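Local coordinates for protein translation initiation factor 4E (Ascaris suum, PDB 3M94) that binds the modified 5' cap of messenger RNA, here as a trimethylguanosine diphosphate, and thereby probably helps to start translation, at residues 88-99 with 118-129; 107-115 with 144-152. All coordinates share one frame; numbering follows the deposited sequence.

Cap-binding proteins of the eIF4E family illustrate how one curved sheet can serve two surfaces: the cap lies on one side and helices cover the other. Interaction 1 seats helix 88-104 on the strand hairpin whose N121, R123 and K128 belong to the ligand pocket. Interaction 2 ties the loop that follows this helix to helix 139-153, farther from the cap. The two centres are about 18 Å apart, yet the helices meet directly, L99 CD1 lying 3.5 Å from L149 CD1. A bound peptide also borders both: a basic side chain on it forms a salt bridge with E98 of 88-99, and its backbone packs on Q107 of 107-115.

Interaction 1. Residues 88-99 with 118-129; sequences RAQLLDHYWLEL and AVVNVRQKGDKV. With M7M (N,N,7-trimethylguanosine 5'-(trihydrogen diphosphate)), chain C.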
loop_
_atom_site.group_PDB
_atom_site.type_symbol
_atom_site.label_atom_id
_atom_site.label_comp_id
_atom_site.label_asym_id
_atom_site.label_seq_id
_atom_site.Cartn_x
_atom_site.Cartn_y
_atom_site.Cartn_z
ATOM N N ARG A 88 -0.024 17.355 -1.162
ATOM C CA ARG A 88 -0.171 16.252 -0.215
ATOM C C ARG A 88 -1.319 16.434 0.768
ATOM O O ARG A 88 -1.898 15.454 1.219
ATOM C CB ARG A 88 1.152 15.958 0.501
ATOM C CG ARG A 88 1.693 17.097 1.364
ATOM C CD ARG A 88 1.479 16.833 2.842
ATOM N NE ARG A 88 2.297 15.711 3.319
ATOM C CZ ARG A 88 2.257 15.219 4.557
ATOM N NH1 ARG A 88 3.031 14.191 4.890
ATOM N NH2 ARG A 88 1.442 15.747 5.462
ATOM N N ALA A 89 -1.655 17.678 1.090
ATOM C CA ALA A 89 -2.764 17.957 2.001
ATOM C C ALA A 89 -4.123 17.541 1.412
ATOM O O ALA A 89 -5.067 17.242 2.154
ATOM C CB ALA A 89 -2.769 19.423 2.412
ATOM N N GLN A 90 -4.212 17.499 0.087
ATOM C CA GLN A 90 -5.444 17.055 -0.582
ATOM C C GLN A 90 -5.417 15.624 -1.150
ATOM O O GLN A 90 -6.468 15.052 -1.410
ATOM C CB GLN A 90 -5.925 18.073 -1.641
ATOM C CG GLN A 90 -4.836 18.805 -2.435
ATOM C CD GLN A 90 -4.239 20.020 -1.707
ATOM O OE1 GLN A 90 -4.865 20.617 -0.820
ATOM N NE2 GLN A 90 -3.019 20.388 -2.089
ATOM N N LEU A 91 -4.231 15.042 -1.324
ATOM C CA LEU A 91 -4.115 13.709 -1.938
ATOM C C LEU A 91 -3.637 12.582 -1.004
ATOM O O LEU A 91 -4.039 11.430 -1.183
ATOM C CB LEU A 91 -3.226 13.745 -3.188
ATOM C CG LEU A 91 -3.626 14.619 -4.390
ATOM C CD1 LEU A 91 -2.517 14.642 -5.456
ATOM C CD2 LEU A 91 -4.957 14.175 -5.000
ATOM N N LEU A 92 -2.782 12.892 -0.029
ATOM C CA LEU A 92 -2.154 11.831 0.775
ATOM C C LEU A 92 -3.160 10.845 1.431
ATOM O O LEU A 92 -3.124 9.639 1.144
ATOM C CB LEU A 92 -1.159 12.385 1.797
ATOM C CG LEU A 92 -0.327 11.278 2.458
ATOM C CD1 LEU A 92 0.471 10.507 1.385
ATOM C CD2 LEU A 92 0.594 11.818 3.536
ATOM N N ASP A 93 -4.060 11.363 2.268
ATOM C CA ASP A 93 -5.054 10.517 2.955
ATOM C C ASP A 93 -6.040 9.834 2.012
ATOM O O ASP A 93 -6.411 8.679 2.236
ATOM C CB ASP A 93 -5.818 11.303 4.019
ATOM C CG ASP A 93 -4.916 11.825 5.113
ATOM O OD1 ASP A 93 -3.799 11.286 5.288
ATOM O OD2 ASP A 93 -5.324 12.799 5.782
ATOM N N HIS A 94 -6.456 10.549 0.971
ATOM C CA HIS A 94 -7.346 9.997 -0.047
ATOM C C HIS A 94 -6.683 8.815 -0.766
ATOM O O HIS A 94 -7.266 7.743 -0.855
ATOM C CB HIS A 94 -7.754 11.088 -1.041
ATOM C CG HIS A 94 -8.716 10.628 -2.092
ATOM N ND1 HIS A 94 -10.075 10.535 -1.869
ATOM C CD2 HIS A 94 -8.520 10.259 -3.383
ATOM C CE1 HIS A 94 -10.672 10.112 -2.971
ATOM N NE2 HIS A 94 -9.752 9.934 -3.904
ATOM N N TYR A 95 -5.463 9.018 -1.264
ATOM C CA TYR A 95 -4.704 7.956 -1.925
ATOM C C TYR A 95 -4.563 6.709 -1.041
ATOM O O TYR A 95 -4.860 5.602 -1.482
ATOM C CB TYR A 95 -3.325 8.466 -2.351
ATOM C CG TYR A 95 -3.273 9.239 -3.671
ATOM C CD1 TYR A 95 -2.047 9.659 -4.192
ATOM C CD2 TYR A 95 -4.434 9.531 -4.405
ATOM C CE1 TYR A 95 -1.965 10.364 -5.412
ATOM C CE2 TYR A 95 -4.366 10.231 -5.634
ATOM C CZ TYR A 95 -3.121 10.651 -6.123
ATOM O OH TYR A 95 -3.025 11.336 -7.323
ATOM N N TRP A 96 -4.110 6.905 0.200
ATOM C CA TRP A 96 -3.911 5.814 1.161
ATOM C C TRP A 96 -5.194 5.036 1.451
ATOM O O TRP A 96 -5.212 3.821 1.326
ATOM C CB TRP A 96 -3.295 6.351 2.454
ATOM C CG TRP A 96 -3.043 5.326 3.544
ATOM C CD1 TRP A 96 -3.511 5.372 4.803
ATOM C CD2 TRP A 96 -2.230 4.139 3.455
ATOM N NE1 TRP A 96 -3.049 4.293 5.522
ATOM C CE2 TRP A 96 -2.253 3.525 4.715
ATOM C CE3 TRP A 96 -1.482 3.541 2.423
ATOM C CZ2 TRP A 96 -1.575 2.321 4.988
ATOM C CZ3 TRP A 96 -0.782 2.366 2.697
ATOM C CH2 TRP A 96 -0.838 1.766 3.973
ATOM N N LEU A 97 -6.267 5.730 1.816
ATOM C CA LEU A 97 -7.537 5.066 2.117
ATOM C C LEU A 97 -8.118 4.335 0.895
ATOM O O LEU A 97 -8.549 3.188 1.022
ATOM C CB LEU A 97 -8.572 6.047 2.694
ATOM C CG LEU A 97 -9.946 5.445 3.067
ATOM C CD1 LEU A 97 -9.837 4.203 4.027
ATOM C CD2 LEU A 97 -10.852 6.510 3.682
ATOM N N GLU A 98 -8.131 4.983 -0.278
ATOM C CA GLU A 98 -8.555 4.289 -1.508
ATOM C C GLU A 98 -7.753 3.001 -1.767
ATOM O O GLU A 98 -8.319 1.984 -2.159
ATOM C CB GLU A 98 -8.451 5.198 -2.743
ATOM C CG GLU A 98 -9.377 6.428 -2.739
ATOM C CD GLU A 98 -10.859 6.079 -2.658
ATOM O OE1 GLU A 98 -11.286 5.103 -3.294
ATOM O OE2 GLU A 98 -11.609 6.792 -1.965
ATOM N N LEU A 99 -6.439 3.048 -1.554
ATOM C CA LEU A 99 -5.623 1.849 -1.746
ATOM C C LEU A 99 -5.981 0.744 -0.744
ATOM O O LEU A 99 -6.073 -0.421 -1.124
ATOM C CB LEU A 99 -4.126 2.180 -1.704
ATOM C CG LEU A 99 -3.155 1.030 -1.958
ATOM C CD1 LEU A 99 -3.493 0.278 -3.252
ATOM C CD2 LEU A 99 -1.727 1.580 -2.023
ATOM N N ALA A 118 0.270 -2.772 1.171
ATOM C CA ALA A 118 0.462 -1.357 0.828
ATOM C C ALA A 118 1.346 -0.625 1.835
ATOM O O ALA A 118 1.397 -0.991 3.016
ATOM C CB ALA A 118 -0.874 -0.667 0.742
ATOM N N VAL A 119 1.995 0.443 1.370
ATOM C CA VAL A 119 2.878 1.238 2.214
ATOM C C VAL A 119 2.692 2.727 1.948
ATOM O O VAL A 119 2.693 3.172 0.786
ATOM C CB VAL A 119 4.369 0.914 1.931
ATOM C CG1 VAL A 119 5.309 1.703 2.880
ATOM C CG2 VAL A 119 4.631 -0.576 2.023
ATOM N N VAL A 120 2.549 3.500 3.023
ATOM C CA VAL A 120 2.702 4.932 2.908
ATOM C C VAL A 120 3.923 5.392 3.708
ATOM O O VAL A 120 4.035 5.103 4.905
ATOM C CB VAL A 120 1.407 5.716 3.264
ATOM C CG1 VAL A 120 0.863 5.326 4.642
ATOM C CG2 VAL A 120 1.642 7.250 3.165
ATOM N N ASN A 121 4.844 6.078 3.026
ATOM C CA ASN A 121 5.999 6.703 3.664
ATOM C C ASN A 121 5.740 8.201 3.722
ATOM O O ASN A 121 5.507 8.828 2.687
ATOM C CB ASN A 121 7.290 6.432 2.869
ATOM C CG ASN A 121 7.486 4.951 2.557
ATOM O OD1 ASN A 121 7.434 4.547 1.398
ATOM N ND2 ASN A 121 7.704 4.135 3.594
ATOM N N VAL A 122 5.748 8.768 4.926
ATOM C CA VAL A 122 5.566 10.203 5.090
ATOM C C VAL A 122 6.953 10.818 5.204
ATOM O O VAL A 122 7.711 10.483 6.133
ATOM C CB VAL A 122 4.690 10.544 6.321
ATOM C CG1 VAL A 122 4.790 12.012 6.685
ATOM C CG2 VAL A 122 3.248 10.179 6.071
ATOM N N ARG A 123 7.283 11.707 4.259
ATOM C CA ARG A 123 8.616 12.300 4.182
ATOM C C ARG A 123 8.583 13.832 3.949
ATOM O O ARG A 123 7.581 14.380 3.468
ATOM C CB ARG A 123 9.444 11.609 3.076
ATOM C CG ARG A 123 9.641 10.083 3.215
ATOM C CD ARG A 123 10.505 9.706 4.429
ATOM N NE ARG A 123 10.651 8.253 4.607
ATOM C CZ ARG A 123 9.802 7.456 5.267
ATOM N NH1 ARG A 123 8.698 7.936 5.836
ATOM N NH2 ARG A 123 10.061 6.158 5.362
ATOM N N GLN A 124 9.674 14.509 4.306
ATOM C CA GLN A 124 9.837 15.952 4.060
ATOM C C GLN A 124 9.940 16.300 2.570
ATOM O O GLN A 124 9.257 17.217 2.092
ATOM C CB GLN A 124 11.055 16.497 4.800
ATOM N N LYS A 125 10.779 15.553 1.847
ATOM C CA LYS A 125 10.972 15.715 0.396
ATOM C C LYS A 125 9.769 15.280 -0.460
ATOM O O LYS A 125 9.763 15.505 -1.673
ATOM C CB LYS A 125 12.201 14.919 -0.071
ATOM C CG LYS A 125 13.528 15.298 0.582
ATOM C CD LYS A 125 13.929 16.709 0.264
ATOM C CE LYS A 125 15.258 17.037 0.886
ATOM N NZ LYS A 125 15.524 18.469 0.691
ATOM N N GLY A 126 8.779 14.626 0.154
ATOM C CA GLY A 126 7.581 14.177 -0.563
ATOM C C GLY A 126 7.122 12.791 -0.130
ATOM O O GLY A 126 7.926 11.867 -0.011
ATOM N N ASP A 127 5.825 12.637 0.091
ATOM C CA ASP A 127 5.285 11.343 0.521
ATOM C C ASP A 127 5.170 10.347 -0.640
ATOM O O ASP A 127 5.078 10.752 -1.800
ATOM C CB ASP A 127 3.926 11.539 1.171
ATOM C CG ASP A 127 3.895 12.727 2.101
ATOM O OD1 ASP A 127 4.582 12.710 3.154
ATOM O OD2 ASP A 127 3.173 13.685 1.767
ATOM N N LYS A 128 5.179 9.055 -0.303
ATOM C CA LYS A 128 5.079 7.955 -1.249
ATOM C C LYS A 128 4.022 6.942 -0.787
ATOM O O LYS A 128 4.020 6.519 0.376
ATOM C CB LYS A 128 6.434 7.256 -1.395
ATOM C CG LYS A 128 7.531 8.149 -2.019
ATOM C CD LYS A 128 8.902 7.492 -2.049
ATOM C CE LYS A 128 9.543 7.431 -0.678
ATOM N NZ LYS A 128 10.996 7.122 -0.816
ATOM N N VAL A 129 3.113 6.591 -1.696
ATOM C CA VAL A 129 2.159 5.495 -1.497
ATOM C C VAL A 129 2.565 4.398 -2.477
ATOM O O VAL A 129 2.702 4.669 -3.668
ATOM C CB VAL A 129 0.704 5.963 -1.748
ATOM C CG1 VAL A 129 -0.290 4.792 -1.671
ATOM C CG2 VAL A 129 0.305 7.065 -0.772
HETATM O OAX M7M C . 14.656 7.093 1.459
HETATM O OAY M7M C . 12.394 8.076 1.580
HETATM P PAZ M7M C . 13.217 6.981 2.162
HETATM O OBA M7M C . 13.409 6.924 3.639
HETATM O OBB M7M C . 12.898 -3.875 4.497
HETATM C CBC M7M C . 11.698 -1.489 3.835
HETATM O OBD M7M C . 12.607 5.573 1.699
HETATM N NBE M7M C . 14.824 -3.828 5.630
HETATM C CBF M7M C . 13.799 -3.223 5.042
HETATM C CBG M7M C . 13.809 -1.860 5.060
HETATM N NBH M7M C . 12.914 -1.065 4.541
HETATM C CBI M7M C . 13.315 0.169 4.789
HETATM O OBJ M7M C . 10.975 5.119 3.530
HETATM P PBK M7M C . 11.995 4.478 2.697
HETATM O OBL M7M C . 11.705 3.259 1.902
HETATM C CBM M7M C . 15.785 -3.106 6.201
HETATM N NBN M7M C . 15.797 -1.771 6.221
HETATM C CBO M7M C . 14.789 -1.131 5.640
HETATM N NBP M7M C . 14.453 0.124 5.465
HETATM C CBQ M7M C . 15.215 1.283 5.924
HETATM O OBR M7M C . 14.564 2.492 5.582
HETATM C CBS M7M C . 15.170 3.128 4.470
HETATM C CBT M7M C . 14.169 3.237 3.343
HETATM O OBU M7M C . 13.231 4.234 3.655
HETATM N NBV M7M C . 16.767 -3.790 6.762
HETATM C CBW M7M C . 17.848 -3.092 7.403
HETATM C CBX M7M C . 16.508 1.264 5.170
HETATM C CBY M7M C . 16.230 2.173 4.005
HETATM C CBZ M7M C . 16.728 -5.231 6.713
HETATM O OCA M7M C . 17.482 1.810 6.039
HETATM O OCB M7M C . 17.379 2.897 3.596
#
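R88, L92, W96 and L99 pack helix 88-104 onto the hairpin of strands 115-121 and 127-133, a buried helix-on-sheet contact behind the cap site. The axis of 88-99 runs almost antiparallel to strand 118-121, 9.5 Å from it. V120 sets CG1 over the six-membered ring of W96, 3.5 Å from the centroid, a CH-pi contact on one face. With CG opposite the backbone N (chi1 180°), the indole of W96 reaches across the strand, bringing CZ3 within 3.6 Å of A118 CB. L99 and V129 pass in opposite directions, L99 CD2 3.5 Å from V129 CG1, while L92 CD1 rests on D127 CB. At the start of the helix R88 grips D127 side-on. Its NE meets the syn lone pair of OD2 at 2.7 Å, and NH1 reaches OD1 at 2.8 Å in a nearly straight bond (167°). R123 N donates to the same OD1 from the opposite face of the carboxylate, at 3.1 Å. Beyond it, R123 NE and K128 NZ hydrogen-bond the phosphate oxygens OBA and OAY of the cap analogue. The charge of the buried D127 is probably balanced by R88, and a second-shell salt bridge may help to position the backbone of a phosphate-binding arginine.

Interaction 2. Residues 107-115 with 144-152; sequences QFEDNGEYI and RIGQILKAK
R144 lies across N111 and E109 where the loop 107-115 folds against helix 139-153, and its side chain shows how a single arginine can border an apolar contact. CB starts 3.8 Å from N111 ND2, and CG, anti to the backbone nitrogen (chi1 -174°), comes closer to that same amide nitrogen at 3.5 Å. A bend at chi2 then turns the chain toward E109. There NE donates to OE1 at 3.3 Å, reaching its syn side, and NH2 makes a weak bond to OE2 at 3.2 Å. Guanidinium and carboxylate planes are 50° apart, so the pairing is a twisted one. At the tip NH1 bonds weakly to Q147 OE1 of its own helix, while I148 CG1 covers one face of the guanidinium. Deeper in, F108 points CE2 at I145 O, which meets the ring at its edge, and touches I148 CG2 at 3.6 Å. I145 CD1 reaches I115 CG1 at 4.1 Å. Farther along the helix, K152 NZ donates to Q107 OE1 at 2.8 Å. Cohesion therefore probably rests largely on the buried phenylalanine and isoleucines, with the short K152-Q107 bond and the longer, twisted E109-R144 salt bridge adding polar ties.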
loop_
_atom_site.group_PDB
_atom_site.type_symbol
_atom_site.label_atom_id
_atom_site.label_comp_id
_atom_site.label_asym_id
_atom_site.label_seq_id
_atom_site.Cartn_x
_atom_site.Cartn_y
_atom_site.Cartn_z
ATOM N N GLN A 107 -10.091 -5.886 -5.022
ATOM C CA GLN A 107 -10.482 -5.204 -6.246
ATOM C C GLN A 107 -9.494 -5.455 -7.364
ATOM O O GLN A 107 -9.642 -4.904 -8.440
ATOM C CB GLN A 107 -10.589 -3.695 -5.981
ATOM C CG GLN A 107 -11.762 -3.322 -5.104
ATOM C CD GLN A 107 -13.076 -3.617 -5.773
ATOM O OE1 GLN A 107 -13.404 -3.025 -6.799
ATOM N NE2 GLN A 107 -13.828 -4.549 -5.214
ATOM N N PHE A 108 -8.486 -6.290 -7.124
ATOM C CA PHE A 108 -7.523 -6.557 -8.188
ATOM C C PHE A 108 -7.777 -7.835 -9.010
ATOM O O PHE A 108 -6.848 -8.438 -9.522
ATOM C CB PHE A 108 -6.091 -6.428 -7.649
ATOM C CG PHE A 108 -5.786 -5.057 -7.124
ATOM C CD1 PHE A 108 -6.106 -4.710 -5.808
ATOM C CD2 PHE A 108 -5.218 -4.090 -7.961
ATOM C CE1 PHE A 108 -5.842 -3.417 -5.319
ATOM C CE2 PHE A 108 -4.944 -2.796 -7.483
ATOM C CZ PHE A 108 -5.262 -2.459 -6.175
ATOM N N GLU A 109 -9.052 -8.230 -9.119
ATOM C CA GLU A 109 -9.490 -9.269 -10.059
ATOM C C GLU A 109 -8.836 -10.632 -9.775
ATOM O O GLU A 109 -8.861 -11.102 -8.645
ATOM C CB GLU A 109 -9.266 -8.790 -11.508
ATOM C CG GLU A 109 -10.103 -7.537 -11.843
ATOM C CD GLU A 109 -9.698 -6.823 -13.142
ATOM O OE1 GLU A 109 -8.758 -7.256 -13.847
ATOM O OE2 GLU A 109 -10.323 -5.791 -13.449
ATOM N N ASP A 110 -8.234 -11.270 -10.776
ATOM C CA ASP A 110 -7.633 -12.583 -10.539
ATOM C C ASP A 110 -6.161 -12.474 -10.146
ATOM O O ASP A 110 -5.418 -13.453 -10.199
ATOM C CB ASP A 110 -7.830 -13.527 -11.754
ATOM C CG ASP A 110 -7.766 -12.807 -13.085
ATOM O OD1 ASP A 110 -7.512 -11.586 -13.105
ATOM O OD2 ASP A 110 -7.973 -13.460 -14.128
ATOM N N ASN A 111 -5.751 -11.277 -9.736
ATOM C CA ASN A 111 -4.357 -10.994 -9.468
ATOM C C ASN A 111 -4.081 -10.811 -7.970
ATOM O O ASN A 111 -2.940 -10.550 -7.565
ATOM C CB ASN A 111 -3.923 -9.755 -10.271
ATOM C CG ASN A 111 -3.982 -9.991 -11.786
ATOM O OD1 ASN A 111 -3.471 -10.992 -12.287
ATOM N ND2 ASN A 111 -4.607 -9.067 -12.512
ATOM N N GLY A 112 -5.125 -10.968 -7.164
ATOM C CA GLY A 112 -5.048 -10.707 -5.731
ATOM C C GLY A 112 -4.030 -11.549 -4.988
ATOM O O GLY A 112 -3.478 -11.100 -3.991
ATOM N N GLU A 113 -3.790 -12.772 -5.466
ATOM C CA GLU A 113 -2.728 -13.624 -4.909
ATOM C C GLU A 113 -1.318 -13.002 -5.026
ATOM O O GLU A 113 -0.412 -13.379 -4.287
ATOM C CB GLU A 113 -2.755 -15.034 -5.527
ATOM C CG GLU A 113 -2.651 -15.088 -7.061
ATOM C CD GLU A 113 -4.012 -15.153 -7.759
ATOM O OE1 GLU A 113 -4.945 -14.375 -7.391
ATOM O OE2 GLU A 113 -4.144 -16.002 -8.676
ATOM N N TYR A 114 -1.138 -12.057 -5.945
ATOM C CA TYR A 114 0.172 -11.432 -6.135
ATOM C C TYR A 114 0.415 -10.199 -5.258
ATOM O O TYR A 114 1.538 -9.730 -5.141
ATOM C CB TYR A 114 0.397 -11.102 -7.609
ATOM C CG TYR A 114 0.554 -12.344 -8.433
ATOM C CD1 TYR A 114 1.792 -12.973 -8.533
ATOM C CD2 TYR A 114 -0.543 -12.913 -9.089
ATOM C CE1 TYR A 114 1.946 -14.131 -9.290
ATOM C CE2 TYR A 114 -0.404 -14.067 -9.839
ATOM C CZ TYR A 114 0.843 -14.668 -9.935
ATOM O OH TYR A 114 0.992 -15.805 -10.663
ATOM N N ILE A 115 -0.636 -9.683 -4.637
ATOM C CA ILE A 115 -0.512 -8.520 -3.770
ATOM C C ILE A 115 -0.019 -8.895 -2.365
ATOM O O ILE A 115 -0.601 -9.755 -1.706
ATOM C CB ILE A 115 -1.856 -7.760 -3.724
ATOM C CG1 ILE A 115 -2.059 -7.046 -5.066
ATOM C CG2 ILE A 115 -1.903 -6.749 -2.552
ATOM C CD1 ILE A 115 -3.445 -6.708 -5.331
ATOM N N ARG A 144 -1.354 -4.985 -14.987
ATOM C CA ARG A 144 -2.779 -4.953 -14.717
ATOM C C ARG A 144 -3.072 -4.370 -13.340
ATOM O O ARG A 144 -3.966 -3.536 -13.178
ATOM C CB ARG A 144 -3.399 -6.344 -14.868
ATOM C CG ARG A 144 -4.915 -6.325 -14.734
ATOM C CD ARG A 144 -5.498 -5.266 -15.666
ATOM N NE ARG A 144 -6.953 -5.213 -15.629
ATOM C CZ ARG A 144 -7.661 -4.116 -15.875
ATOM N NH1 ARG A 144 -7.045 -2.977 -16.157
ATOM N NH2 ARG A 144 -8.987 -4.154 -15.830
ATOM N N ILE A 145 -2.308 -4.805 -12.353
ATOM C CA ILE A 145 -2.422 -4.255 -11.012
ATOM C C ILE A 145 -2.234 -2.730 -11.043
ATOM O O ILE A 145 -2.969 -1.995 -10.393
ATOM C CB ILE A 145 -1.439 -4.949 -10.049
ATOM C CG1 ILE A 145 -1.910 -6.381 -9.783
ATOM C CG2 ILE A 145 -1.333 -4.184 -8.741
ATOM C CD1 ILE A 145 -0.925 -7.250 -9.032
ATOM N N GLY A 146 -1.264 -2.267 -11.819
ATOM C CA GLY A 146 -0.975 -0.850 -11.927
ATOM C C GLY A 146 -2.097 -0.077 -12.566
ATOM O O GLY A 146 -2.398 1.037 -12.143
ATOM N N GLN A 147 -2.718 -0.657 -13.592
ATOM C CA GLN A 147 -3.812 0.020 -14.281
ATOM C C GLN A 147 -4.986 0.215 -13.311
ATOM O O GLN A 147 -5.566 1.293 -13.250
ATOM C CB GLN A 147 -4.220 -0.718 -15.574
ATOM C CG GLN A 147 -3.101 -0.783 -16.640
ATOM C CD GLN A 147 -3.371 -1.790 -17.789
ATOM O OE1 GLN A 147 -4.058 -2.801 -17.617
ATOM N NE2 GLN A 147 -2.818 -1.503 -18.960
ATOM N N ILE A 148 -5.308 -0.818 -12.538
ATOM C CA ILE A 148 -6.369 -0.734 -11.534
ATOM C C ILE A 148 -6.011 0.278 -10.430
ATOM O O ILE A 148 -6.852 1.062 -10.028
ATOM C CB ILE A 148 -6.700 -2.125 -10.920
ATOM C CG1 ILE A 148 -7.321 -3.045 -11.979
ATOM C CG2 ILE A 148 -7.661 -1.989 -9.736
ATOM C CD1 ILE A 148 -7.183 -4.525 -11.671
ATOM N N LEU A 149 -4.771 0.259 -9.951
ATOM C CA LEU A 149 -4.320 1.228 -8.933
ATOM C C LEU A 149 -4.517 2.680 -9.412
ATOM O O LEU A 149 -5.074 3.523 -8.702
ATOM C CB LEU A 149 -2.844 0.983 -8.605
ATOM C CG LEU A 149 -2.083 1.960 -7.703
ATOM C CD1 LEU A 149 -2.615 1.878 -6.288
ATOM C CD2 LEU A 149 -0.610 1.620 -7.713
ATOM N N LYS A 150 -4.052 2.941 -10.629
ATOM C CA LYS A 150 -4.155 4.242 -11.264
ATOM C C LYS A 150 -5.614 4.693 -11.296
ATOM O O LYS A 150 -5.921 5.847 -10.973
ATOM C CB LYS A 150 -3.586 4.163 -12.691
ATOM C CG LYS A 150 -3.521 5.495 -13.405
ATOM C CD LYS A 150 -2.884 5.336 -14.776
ATOM C CE LYS A 150 -3.256 6.472 -15.707
ATOM N NZ LYS A 150 -2.555 7.739 -15.368
ATOM N N ALA A 151 -6.495 3.760 -11.677
ATOM C CA ALA A 151 -7.925 4.017 -11.793
ATOM C C ALA A 151 -8.560 4.306 -10.427
ATOM O O ALA A 151 -9.216 5.328 -10.240
ATOM C CB ALA A 151 -8.635 2.831 -12.503
ATOM N N LYS A 152 -8.335 3.413 -9.469
ATOM C CA LYS A 152 -8.850 3.570 -8.106
ATOM C C LYS A 152 -8.444 4.896 -7.490
ATOM O O LYS A 152 -9.222 5.506 -6.771
ATOM C CB LYS A 152 -8.341 2.430 -7.201
ATOM C CG LYS A 152 -8.945 1.060 -7.507
ATOM C CD LYS A 152 -10.458 1.035 -7.326
ATOM C CE LYS A 152 -11.016 -0.302 -7.755
ATOM N NZ LYS A 152 -12.430 -0.455 -7.287
#